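Local coordinates for gamma-glutamyltransferase 1 Threonine peptidase. MEROPS family T03 (Pseudomonas nitroreducens, PDB 7D9E) that transfers the gamma-glutamyl group of glutathione and related donors to amino acids or water in an enzyme of two subunits, at the interface of chains A and B. Sequence-based numbering; all coordinates share one arbitrary frame. Chains: chain A, Gamma-glutamyltransferase 1 Threonine peptidase. MEROPS family T03; chain B, Gamma-glutamyltransferase 1 Threonine peptidase. MEROPS family T03.

Contacts 1 and 2 join the same two chains, the L-subunit (chain A) and the partner that begins with the catalytic threonine (chain B). Their C-alpha centres lie about 31 Å apart, and they share no residue. Contact 1 sets chain A helix 297-317 against chain B helix 144-153. Contact 2 sets the loop after helix 53-67 and the region at the start of helix 165-178 of chain A against a loop arginine and strand 2-7 of chain B. Contact 1 is apolar, while contact 2 is built on charge and water. Chain A therefore holds chain B at two well-separated places, as expected for subunits of one gamma-glutamyltransferase heterodimer.

Contact 1: the interface of chains A and B. Residues chain A 295-297, 300; chain B 142, 146, 149-150.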
loop_
_atom_site.group_PDB
_atom_site.type_symbol
_atom_site.label_atom_id
_atom_site.label_comp_id
_atom_site.label_asym_id
_atom_site.label_seq_id
_atom_site.Cartn_x
_atom_site.Cartn_y
_atom_site.Cartn_z
ATOM N N ASN A 295 0.257 17.966 16.230
ATOM C CA ASN A 295 0.137 16.874 17.190
ATOM C C ASN A 295 -0.216 17.347 18.590
ATOM O O ASN A 295 -0.003 16.623 19.578
ATOM C CB ASN A 295 1.367 15.968 17.158
ATOM C CG ASN A 295 1.412 15.147 15.908
ATOM O OD1 ASN A 295 0.368 14.846 15.347
ATOM N ND2 ASN A 295 2.622 14.822 15.442
ATOM N N SER A 296 -0.751 18.564 18.703
ATOM C CA SER A 296 -1.477 18.948 19.896
ATOM C C SER A 296 -2.759 18.123 19.969
ATOM O O SER A 296 -3.172 17.477 18.999
ATOM C CB SER A 296 -1.803 20.441 19.860
ATOM O OG SER A 296 -2.682 20.737 18.782
ATOM N N ALA A 297 -3.386 18.135 21.147
ATOM C CA ALA A 297 -4.664 17.449 21.283
ATOM C C ALA A 297 -5.690 18.010 20.304
ATOM O O ALA A 297 -6.417 17.251 19.656
ATOM C CB ALA A 297 -5.175 17.554 22.720
ATOM N N ILE A 300 -5.018 16.701 16.734
ATOM C CA ILE A 300 -5.362 15.297 16.568
ATOM C C ILE A 300 -6.864 15.102 16.608
ATOM O O ILE A 300 -7.421 14.282 15.844
ATOM C CB ILE A 300 -4.629 14.455 17.634
ATOM C CG1 ILE A 300 -3.139 14.365 17.291
ATOM C CG2 ILE A 300 -5.248 13.055 17.743
ATOM C CD1 ILE A 300 -2.253 13.848 18.406
ATOM N N LEU B 142 1.472 8.132 22.045
ATOM C CA LEU B 142 0.769 9.235 22.680
ATOM C C LEU B 142 1.013 9.191 24.180
ATOM O O LEU B 142 0.775 8.168 24.833
ATOM C CB LEU B 142 -0.724 9.139 22.387
ATOM C CG LEU B 142 -1.126 9.668 21.013
ATOM C CD1 LEU B 142 -2.575 9.304 20.685
ATOM C CD2 LEU B 142 -0.914 11.161 20.911
ATOM N N VAL B 146 -0.850 15.703 25.875
ATOM C CA VAL B 146 -1.700 15.489 24.705
ATOM C C VAL B 146 -2.565 14.249 24.907
ATOM O O VAL B 146 -3.785 14.272 24.687
ATOM C CB VAL B 146 -0.858 15.414 23.420
ATOM C CG1 VAL B 146 -1.733 15.003 22.236
ATOM C CG2 VAL B 146 -0.192 16.751 23.132
ATOM N N GLU B 149 -5.322 15.053 27.547
ATOM C CA GLU B 149 -6.422 15.855 27.034
ATOM C C GLU B 149 -7.314 15.039 26.108
ATOM O O GLU B 149 -8.546 15.126 26.188
ATOM C CB GLU B 149 -5.933 17.099 26.307
ATOM C CG GLU B 149 -7.131 17.987 25.961
ATOM C CD GLU B 149 -6.762 19.358 25.465
ATOM O OE1 GLU B 149 -5.595 19.758 25.647
ATOM O OE2 GLU B 149 -7.649 20.036 24.906
ATOM N N LEU B 150 -6.719 14.251 25.212
ATOM C CA LEU B 150 -7.542 13.441 24.320
ATOM C C LEU B 150 -8.425 12.492 25.119
ATOM O O LEU B 150 -9.604 12.312 24.800
ATOM C CB LEU B 150 -6.680 12.662 23.338
ATOM C CG LEU B 150 -5.962 13.474 22.277
ATOM C CD1 LEU B 150 -4.931 12.631 21.562
ATOM C CD2 LEU B 150 -6.965 14.070 21.289
#
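This is an apolar helix-to-helix seam between the two subunits. Chain A offers the loop of A:Asn295 and A:Ser296 and the first turn of helix 297-317. Chain B offers helix 144-153 and the preceding loop residue B:Leu142. No hydrogen bond or salt bridge crosses the patch.

On the B:Leu142 side, A:Ile300 makes the seam with two separate branches. Its CG1 lies anti to the carbonyl carbon (chi1 -73°), and the chain runs on nearly straight to CD1. That tip meets the tip of B:Leu142 end to end, with A:Ile300 CD1 3.9 Å from B:Leu142 CD2. The same CD1 methyl also touches B:Val146, whose side chain crosses that of A:Ile300 at about a right angle. The other branch, A:Ile300 CG2, is anti to the backbone N and rests 3.9 Å from B:Leu150 CD1. These two side chains also cross nearly square.

The two methyls of B:Val146 straddle the carbonyl oxygen of A:Asn295, just before the chain A helix. CG1 is anti to the backbone N (chi1 172°), and CG2 is anti to the carbonyl carbon. B:Val146 CG1 lies 3.6 Å from A:Asn295 O. B:Val146 CG1 also packs on A:Ala297 CA at 3.9 Å.

On the B:Glu149 side, A:Ala297 fills the seam. Its CB methyl lies alongside B:Glu149, whose CG is anti to the backbone N (chi1 -172°) and whose chain is extended. The methyl touches this whole side chain, carboxylate end included, with A:Ala297 CB 3.6 Å from B:Glu149 CD. No polar bond is made across. B:Leu150 CD2 lies 3.6 Å from A:Ala297 O, so a methyl covers this backbone oxygen.

The small alanine probably allows close approach of the helices. The interlocking branches may set their register by shape, and the site is likely to help hold the two subunits together.

Contact 2: the interface of chains A and B. Residues chain A 67-68, 70, 164, 166-167; chain B 2, 186.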
loop_
_atom_site.group_PDB
_atom_site.type_symbol
_atom_site.label_atom_id
_atom_site.label_comp_id
_atom_site.label_asym_id
_atom_site.label_seq_id
_atom_site.Cartn_x
_atom_site.Cartn_y
_atom_site.Cartn_z
ATOM N N THR A 67 14.316 -9.708 -1.273
ATOM C CA THR A 67 14.904 -9.240 -0.026
ATOM C C THR A 67 13.892 -8.773 1.003
ATOM O O THR A 67 14.274 -8.602 2.165
ATOM C CB THR A 67 15.922 -8.114 -0.282
ATOM O OG1 THR A 67 15.237 -6.944 -0.748
ATOM C CG2 THR A 67 16.967 -8.557 -1.303
ATOM N N TYR A 68 12.619 -8.576 0.617
ATOM C CA TYR A 68 11.734 -7.981 1.605
ATOM C C TYR A 68 10.471 -8.903 1.433
ATOM O O TYR A 68 9.370 -8.404 1.174
ATOM C CB TYR A 68 11.370 -6.606 1.158
ATOM C CG TYR A 68 10.897 -5.622 2.214
ATOM C CD1 TYR A 68 11.842 -4.883 2.889
ATOM C CD2 TYR A 68 9.614 -5.580 2.687
ATOM C CE1 TYR A 68 11.500 -3.970 3.850
ATOM C CE2 TYR A 68 9.258 -4.690 3.711
ATOM C CZ TYR A 68 10.225 -3.900 4.285
ATOM O OH TYR A 68 9.951 -3.011 5.306
ATOM N N GLU A 70 8.355 -10.304 3.227
ATOM C CA GLU A 70 7.156 -10.043 4.007
ATOM C C GLU A 70 6.141 -9.228 3.219
ATOM O O GLU A 70 4.944 -9.265 3.542
ATOM C CB GLU A 70 7.521 -9.369 5.327
ATOM C CG GLU A 70 8.269 -8.056 5.221
ATOM C CD GLU A 70 9.790 -8.189 5.245
ATOM O OE1 GLU A 70 10.338 -9.060 4.522
ATOM O OE2 GLU A 70 10.430 -7.419 6.009
ATOM N N ALA A 164 17.048 -8.708 8.294
ATOM C CA ALA A 164 16.967 -7.622 9.254
ATOM C C ALA A 164 16.271 -8.045 10.549
ATOM O O ALA A 164 15.454 -8.969 10.571
ATOM C CB ALA A 164 16.187 -6.467 8.613
ATOM N N GLN A 166 13.967 -6.327 12.279
ATOM C CA GLN A 166 12.526 -6.103 12.224
ATOM C C GLN A 166 11.855 -7.130 11.332
ATOM O O GLN A 166 10.723 -7.560 11.604
ATOM C CB GLN A 166 12.221 -4.688 11.698
ATOM N N GLN A 167 12.548 -7.551 10.272
ATOM C CA GLN A 167 12.026 -8.557 9.366
ATOM C C GLN A 167 11.818 -9.880 10.092
ATOM O O GLN A 167 10.802 -10.571 9.897
ATOM C CB GLN A 167 13.048 -8.716 8.241
ATOM C CG GLN A 167 12.695 -9.678 7.171
ATOM C CD GLN A 167 13.682 -9.601 6.037
ATOM O OE1 GLN A 167 14.897 -9.549 6.258
ATOM N NE2 GLN A 167 13.170 -9.474 4.817
ATOM N N THR B 2 4.683 -2.787 1.188
ATOM C CA THR B 2 5.840 -1.896 1.222
ATOM C C THR B 2 5.695 -0.907 0.077
ATOM O O THR B 2 4.860 -1.077 -0.813
ATOM C CB THR B 2 7.157 -2.665 1.179
ATOM O OG1 THR B 2 8.227 -1.786 1.507
ATOM C CG2 THR B 2 7.433 -3.299 -0.178
ATOM N N ARG B 186 13.617 0.288 7.940
ATOM C CA ARG B 186 15.017 0.063 7.604
ATOM C C ARG B 186 15.338 0.575 6.203
ATOM O O ARG B 186 16.308 0.144 5.568
ATOM C CB ARG B 186 15.365 -1.416 7.768
ATOM C CG ARG B 186 14.695 -2.349 6.757
ATOM C CD ARG B 186 15.110 -3.769 7.070
ATOM N NE ARG B 186 14.523 -4.809 6.224
ATOM C CZ ARG B 186 13.321 -5.364 6.389
ATOM N NH1 ARG B 186 12.504 -4.967 7.340
ATOM N NH2 ARG B 186 12.950 -6.321 5.559
HETATM O O HOH W 1 11.626 -0.738 5.820
HETATM O O HOH W 2 15.290 -6.515 3.629
HETATM O O HOH W 3 7.960 -1.116 4.171
#
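B:Arg186 carries this polar subunit interface. It reaches from a chain B loop into a pocket of chain A. Its CG occupies the crowded position between backbone N and carbonyl carbon (chi1 68°), and the chain runs extended to NE.

The packed part surrounds the guanidinium. One face lies against A:Tyr68 CE1, offset toward the guanidinium rim, with the planes 13° apart. B:Arg186 NH2 sits 3.7 Å from the centroid of the A:Tyr68 ring, a cation-pi contact. A:Glu70 OE2 shares this ring face, over the ring centre. B:Arg186 NH2 donates to A:Glu70 OE2 at 2.8 Å in a nearly straight salt bridge (174° at H). The bond lies in the guanidinium plane but meets the carboxylate from above its own plane. A:Gln167 crosses B:Arg186 nearly square, packs on the guanidinium and positions A:Glu70. A:Gln167 NE2 donates to A:Glu70 OE1 at 2.9 Å, on the syn lone pair, and also to A:Thr67 O. A:Ala164 N binds A:Gln167 OE1 at 3.1 Å, which fixes the amide flip. A:Ala164 CB presses on B:Arg186 CD at 3.3 Å.

The looser part is bridged by water. Water 2 joins A:Thr67 O to NE and NH2 of B:Arg186. The A:Tyr68 hydroxyl reaches B:Arg186 N through water 1 and B:Thr2 OG1 through water 3.

The site ties chain A to chain B. Because B:Thr2 follows the nucleophile B:Thr1, it may also steady the start of strand 2-7.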